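Local atomic coordinates of hypothetical protein (Mus musculus, PDB entry 1VKB), a protein that is an AIG2-like member of the gamma-glutamyl cyclotransferase family and probably acts on gamma-glutamyl amines such as epsilon-(gamma-glutamyl)-lysine. Residues A[98-109]-A[120-131]. Residues are numbered along the deposited sequence; the frame is centred on the assembly and turned at random.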
loop_
_atom_site.group_PDB
_atom_site.type_symbol
_atom_site.label_atom_id
_atom_site.label_comp_id
_atom_site.label_asym_id
_atom_site.label_seq_id
_atom_site.Cartn_x
_atom_site.Cartn_y
_atom_site.Cartn_z
ATOM N N SER A 98 8.759 6.182 10.594
ATOM C CA SER A 98 8.352 7.576 10.662
ATOM C C SER A 98 7.245 7.945 9.686
ATOM O O SER A 98 6.317 8.592 10.076
ATOM C CB SER A 98 9.517 8.557 10.596
ATOM O OG SER A 98 10.246 8.418 9.420
ATOM N N MET A 99 7.372 7.530 8.436
ATOM C CA MET A 99 6.477 7.979 7.365
ATOM C C MET A 99 5.266 7.037 7.294
ATOM O O MET A 99 4.105 7.493 7.196
ATOM C CB MET A 99 7.288 7.927 6.038
ATOM C CG MET A 99 6.593 8.165 4.675
ATOM S SD MET A 99 7.631 7.906 3.157
ATOM C CE MET A 99 6.712 8.778 1.894
ATOM N N TYR A 100 5.563 5.733 7.318
ATOM C CA TYR A 100 4.578 4.691 7.438
ATOM C C TYR A 100 4.977 3.772 8.573
ATOM O O TYR A 100 6.102 3.823 9.049
ATOM C CB TYR A 100 4.528 3.868 6.149
ATOM C CG TYR A 100 3.965 4.549 4.910
ATOM C CD1 TYR A 100 4.791 5.222 4.053
ATOM C CD2 TYR A 100 2.641 4.453 4.584
ATOM C CE1 TYR A 100 4.321 5.795 2.906
ATOM C CE2 TYR A 100 2.155 5.042 3.441
ATOM C CZ TYR A 100 3.011 5.715 2.601
ATOM O OH TYR A 100 2.620 6.307 1.407
ATOM N N GLN A 101 4.007 3.002 9.050
ATOM C CA GLN A 101 4.259 1.951 10.010
ATOM C C GLN A 101 3.660 0.688 9.384
ATOM O O GLN A 101 2.534 0.699 8.863
ATOM C CB GLN A 101 3.610 2.288 11.340
ATOM C CG GLN A 101 4.048 3.580 11.972
ATOM C CD GLN A 101 3.387 4.797 11.390
ATOM O OE1 GLN A 101 2.166 4.830 11.186
ATOM N NE2 GLN A 101 4.198 5.816 11.098
ATOM N N ARG A 102 4.420 -0.405 9.414
ATOM C CA ARG A 102 3.923 -1.626 8.860
ATOM C C ARG A 102 2.963 -2.275 9.844
ATOM O O ARG A 102 3.330 -2.532 11.015
ATOM C CB ARG A 102 5.090 -2.564 8.578
ATOM C CG ARG A 102 4.641 -3.930 8.003
ATOM C CD ARG A 102 5.685 -4.642 7.148
ATOM N NE ARG A 102 7.060 -4.689 7.676
ATOM C CZ ARG A 102 7.508 -5.580 8.596
ATOM N NH1 ARG A 102 6.704 -6.412 9.230
ATOM N NH2 ARG A 102 8.761 -5.569 8.956
ATOM N N THR A 103 1.768 -2.601 9.362
ATOM C CA THR A 103 0.672 -3.089 10.198
ATOM C C THR A 103 0.042 -4.333 9.578
ATOM O O THR A 103 -0.136 -4.388 8.385
ATOM C CB THR A 103 -0.376 -1.943 10.302
ATOM O OG1 THR A 103 0.239 -0.792 10.925
ATOM C CG2 THR A 103 -1.426 -2.323 11.239
ATOM N N ALA A 104 -0.302 -5.346 10.381
ATOM C CA ALA A 104 -0.837 -6.606 9.821
ATOM C C ALA A 104 -2.355 -6.413 9.763
ATOM O O ALA A 104 -2.927 -6.017 10.766
ATOM C CB ALA A 104 -0.504 -7.731 10.721
ATOM N N LEU A 105 -2.990 -6.611 8.608
ATOM C CA LEU A 105 -4.426 -6.449 8.468
ATOM C C LEU A 105 -5.042 -7.650 7.744
ATOM O O LEU A 105 -4.384 -8.315 6.957
ATOM C CB LEU A 105 -4.750 -5.187 7.641
ATOM C CG LEU A 105 -4.317 -3.793 8.081
ATOM C CD1 LEU A 105 -4.766 -2.770 7.000
ATOM C CD2 LEU A 105 -4.925 -3.472 9.459
ATOM N N GLN A 106 -6.321 -7.889 7.991
ATOM C CA GLN A 106 -7.064 -8.925 7.282
ATOM C C GLN A 106 -7.520 -8.372 5.946
ATOM O O GLN A 106 -8.137 -7.304 5.886
ATOM C CB GLN A 106 -8.288 -9.359 8.070
ATOM C CG GLN A 106 -9.005 -10.521 7.495
ATOM C CD GLN A 106 -10.254 -10.871 8.315
ATOM O OE1 GLN A 106 -10.626 -10.135 9.240
ATOM N NE2 GLN A 106 -10.906 -11.972 7.967
ATOM N N VAL A 107 -7.280 -9.164 4.893
ATOM C CA VAL A 107 -7.597 -8.801 3.502
ATOM C C VAL A 107 -8.526 -9.855 2.908
ATOM O O VAL A 107 -8.269 -11.052 2.949
ATOM C CB VAL A 107 -6.319 -8.646 2.651
ATOM C CG1 VAL A 107 -6.639 -8.443 1.184
ATOM C CG2 VAL A 107 -5.414 -7.514 3.202
ATOM N N GLN A 108 -9.680 -9.401 2.472
ATOM C CA GLN A 108 -10.609 -10.245 1.758
ATOM C C GLN A 108 -10.022 -10.533 0.346
ATOM O O GLN A 108 -9.621 -9.604 -0.405
ATOM C CB GLN A 108 -11.961 -9.545 1.661
ATOM C CG GLN A 108 -12.991 -10.345 0.861
ATOM C CD GLN A 108 -14.266 -9.570 0.571
ATOM O OE1 GLN A 108 -14.312 -8.336 0.673
ATOM N NE2 GLN A 108 -15.308 -10.301 0.199
ATOM N N VAL A 109 -9.982 -11.812 -0.015
ATOM C CA VAL A 109 -9.442 -12.236 -1.302
ATOM C C VAL A 109 -10.524 -12.066 -2.372
ATOM O O VAL A 109 -11.624 -12.625 -2.252
ATOM C CB VAL A 109 -8.981 -13.677 -1.230
ATOM C CG1 VAL A 109 -8.552 -14.190 -2.614
ATOM C CG2 VAL A 109 -7.856 -13.803 -0.195
ATOM N N ASP A 120 -11.250 -17.229 2.259
ATOM C CA ASP A 120 -11.959 -15.974 2.085
ATOM C C ASP A 120 -11.059 -14.783 2.372
ATOM O O ASP A 120 -11.288 -13.699 1.840
ATOM C CB ASP A 120 -13.142 -15.871 3.045
ATOM C CG ASP A 120 -14.292 -16.808 2.682
ATOM O OD1 ASP A 120 -14.262 -17.431 1.585
ATOM O OD2 ASP A 120 -15.274 -16.956 3.454
ATOM N N SER A 121 -10.095 -14.944 3.279
ATOM C CA SER A 121 -9.241 -13.800 3.617
ATOM C C SER A 121 -7.848 -14.228 3.951
ATOM O O SER A 121 -7.604 -15.402 4.239
ATOM C CB SER A 121 -9.815 -13.044 4.798
ATOM O OG SER A 121 -9.870 -13.866 5.924
ATOM N N VAL A 122 -6.929 -13.263 3.954
ATOM C CA VAL A 122 -5.548 -13.563 4.266
ATOM C C VAL A 122 -5.000 -12.428 5.112
ATOM O O VAL A 122 -5.311 -11.277 4.864
ATOM C CB VAL A 122 -4.732 -13.740 2.978
ATOM C CG1 VAL A 122 -4.808 -12.570 2.135
ATOM C CG2 VAL A 122 -3.246 -14.046 3.289
ATOM N N GLN A 123 -4.175 -12.754 6.099
ATOM C CA GLN A 123 -3.517 -11.681 6.866
ATOM C C GLN A 123 -2.301 -11.202 6.090
ATOM O O GLN A 123 -1.459 -12.007 5.685
ATOM C CB GLN A 123 -3.051 -12.163 8.252
ATOM C CG GLN A 123 -2.722 -11.002 9.202
ATOM C CD GLN A 123 -3.988 -10.446 9.900
ATOM O OE1 GLN A 123 -5.078 -10.942 9.675
ATOM N NE2 GLN A 123 -3.815 -9.452 10.754
ATOM N N CYS A 124 -2.154 -9.876 5.937
ATOM C CA CYS A 124 -1.089 -9.294 5.152
ATOM C C CYS A 124 -0.522 -8.099 5.903
ATOM O O CYS A 124 -1.269 -7.382 6.550
ATOM C CB CYS A 124 -1.644 -8.722 3.858
ATOM S SG CYS A 124 -2.373 -9.920 2.725
ATOM N N PHE A 125 0.769 -7.887 5.793
ATOM C CA PHE A 125 1.344 -6.635 6.183
ATOM C C PHE A 125 0.893 -5.530 5.176
ATOM O O PHE A 125 0.898 -5.709 3.943
ATOM C CB PHE A 125 2.862 -6.678 6.204
ATOM C CG PHE A 125 3.442 -7.504 7.327
ATOM C CD1 PHE A 125 3.082 -7.296 8.649
ATOM C CD2 PHE A 125 4.357 -8.521 7.038
ATOM C CE1 PHE A 125 3.608 -8.113 9.666
ATOM C CE2 PHE A 125 4.880 -9.302 8.076
ATOM C CZ PHE A 125 4.499 -9.091 9.360
ATOM N N VAL A 126 0.615 -4.362 5.728
ATOM C CA VAL A 126 0.201 -3.195 4.931
ATOM C C VAL A 126 0.926 -1.987 5.502
ATOM O O VAL A 126 1.110 -1.916 6.730
ATOM C CB VAL A 126 -1.329 -2.956 5.060
ATOM C CG1 VAL A 126 -1.763 -1.789 4.159
ATOM C CG2 VAL A 126 -2.103 -4.202 4.667
ATOM N N TYR A 127 1.388 -1.090 4.633
ATOM C CA TYR A 127 2.015 0.170 5.076
ATOM C C TYR A 127 0.900 1.199 5.362
ATOM O O TYR A 127 0.286 1.709 4.436
ATOM C CB TYR A 127 3.042 0.653 4.033
ATOM C CG TYR A 127 4.206 -0.311 3.998
ATOM C CD1 TYR A 127 5.148 -0.313 5.039
ATOM C CD2 TYR A 127 4.336 -1.264 2.986
ATOM C CE1 TYR A 127 6.189 -1.226 5.058
ATOM C CE2 TYR A 127 5.374 -2.241 3.028
ATOM C CZ TYR A 127 6.295 -2.180 4.039
ATOM O OH TYR A 127 7.314 -3.091 4.089
ATOM N N THR A 128 0.571 1.389 6.651
ATOM C CA THR A 128 -0.443 2.378 7.085
ATOM C C THR A 128 0.280 3.572 7.672
ATOM O O THR A 128 1.478 3.537 7.840
ATOM C CB THR A 128 -1.393 1.772 8.107
ATOM O OG1 THR A 128 -0.650 1.355 9.263
ATOM C CG2 THR A 128 -2.002 0.519 7.564
ATOM N N THR A 129 -0.433 4.643 7.986
ATOM C CA THR A 129 0.195 5.728 8.703
ATOM C C THR A 129 -0.687 6.370 9.753
ATOM O O THR A 129 -1.874 6.599 9.518
ATOM C CB THR A 129 0.790 6.756 7.783
ATOM O OG1 THR A 129 1.437 7.738 8.594
ATOM C CG2 THR A 129 -0.257 7.521 7.011
ATOM N N ALA A 130 -0.072 6.581 10.912
ATOM C CA ALA A 130 -0.615 7.353 12.036
ATOM C C ALA A 130 0.095 8.715 12.108
ATOM O O ALA A 130 -0.187 9.529 13.002
ATOM C CB ALA A 130 -0.396 6.625 13.312
ATOM N N THR A 131 1.005 8.998 11.177
ATOM C CA THR A 131 1.788 10.268 11.275
ATOM C C THR A 131 1.483 11.198 10.104
ATOM O O THR A 131 2.314 11.964 9.705
ATOM C CB THR A 131 3.299 9.960 11.319
ATOM O OG1 THR A 131 3.660 9.092 10.219
ATOM C CG2 THR A 131 3.678 9.205 12.576
HETATM O O HOH W 1 -0.103 3.079 11.261
#
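Thr131 OG1 donates to Ser98 O at 2.7 Å, and one residue further in on 98-109 Thr129 OG1 donates to Met99 O at 3.0 Å. Thr129 OG1 also accepts the N-H of Thr131, an ST turn just past the paired strands. The Gln101 amide, its chain bent at chi2 (80°), reaches over to this turn: Ala130 N donates to OE1 on an in-plane lone pair (2.9 Å), while NE2 bonds Pro97 O and, weakly, Thr131 OG1. A water joins Gln101 OE1 to Thr128 OG1, which also shares a hydrogen bond with Thr103 OG1 (2.9 Å). Strands 101-109 and 121-129 form a twisted antiparallel ladder, part of the mixed sheet of the gamma-glutamyl cyclotransferase-like fold; paired N-H...O bonds link Leu105 with Cys124. On the face toward helix 84-93, Arg102 NH1 sits over the centre of the Phe125 ring in a cation-pi contact (CZ to centroid 4.5 Å), guanidinium and ring planes 68° apart, while NH2 salt-bridges Asp91. With an alanine at Phe125, NH1 is likely to lose the ring face beneath it, and Arg102 CD its ring neighbour CG. On the other face, Leu105 crosses Val126 at about a right angle, CD1 touching CG2 at 3.8 Å, and Val107 CG2 touches Cys124 SG.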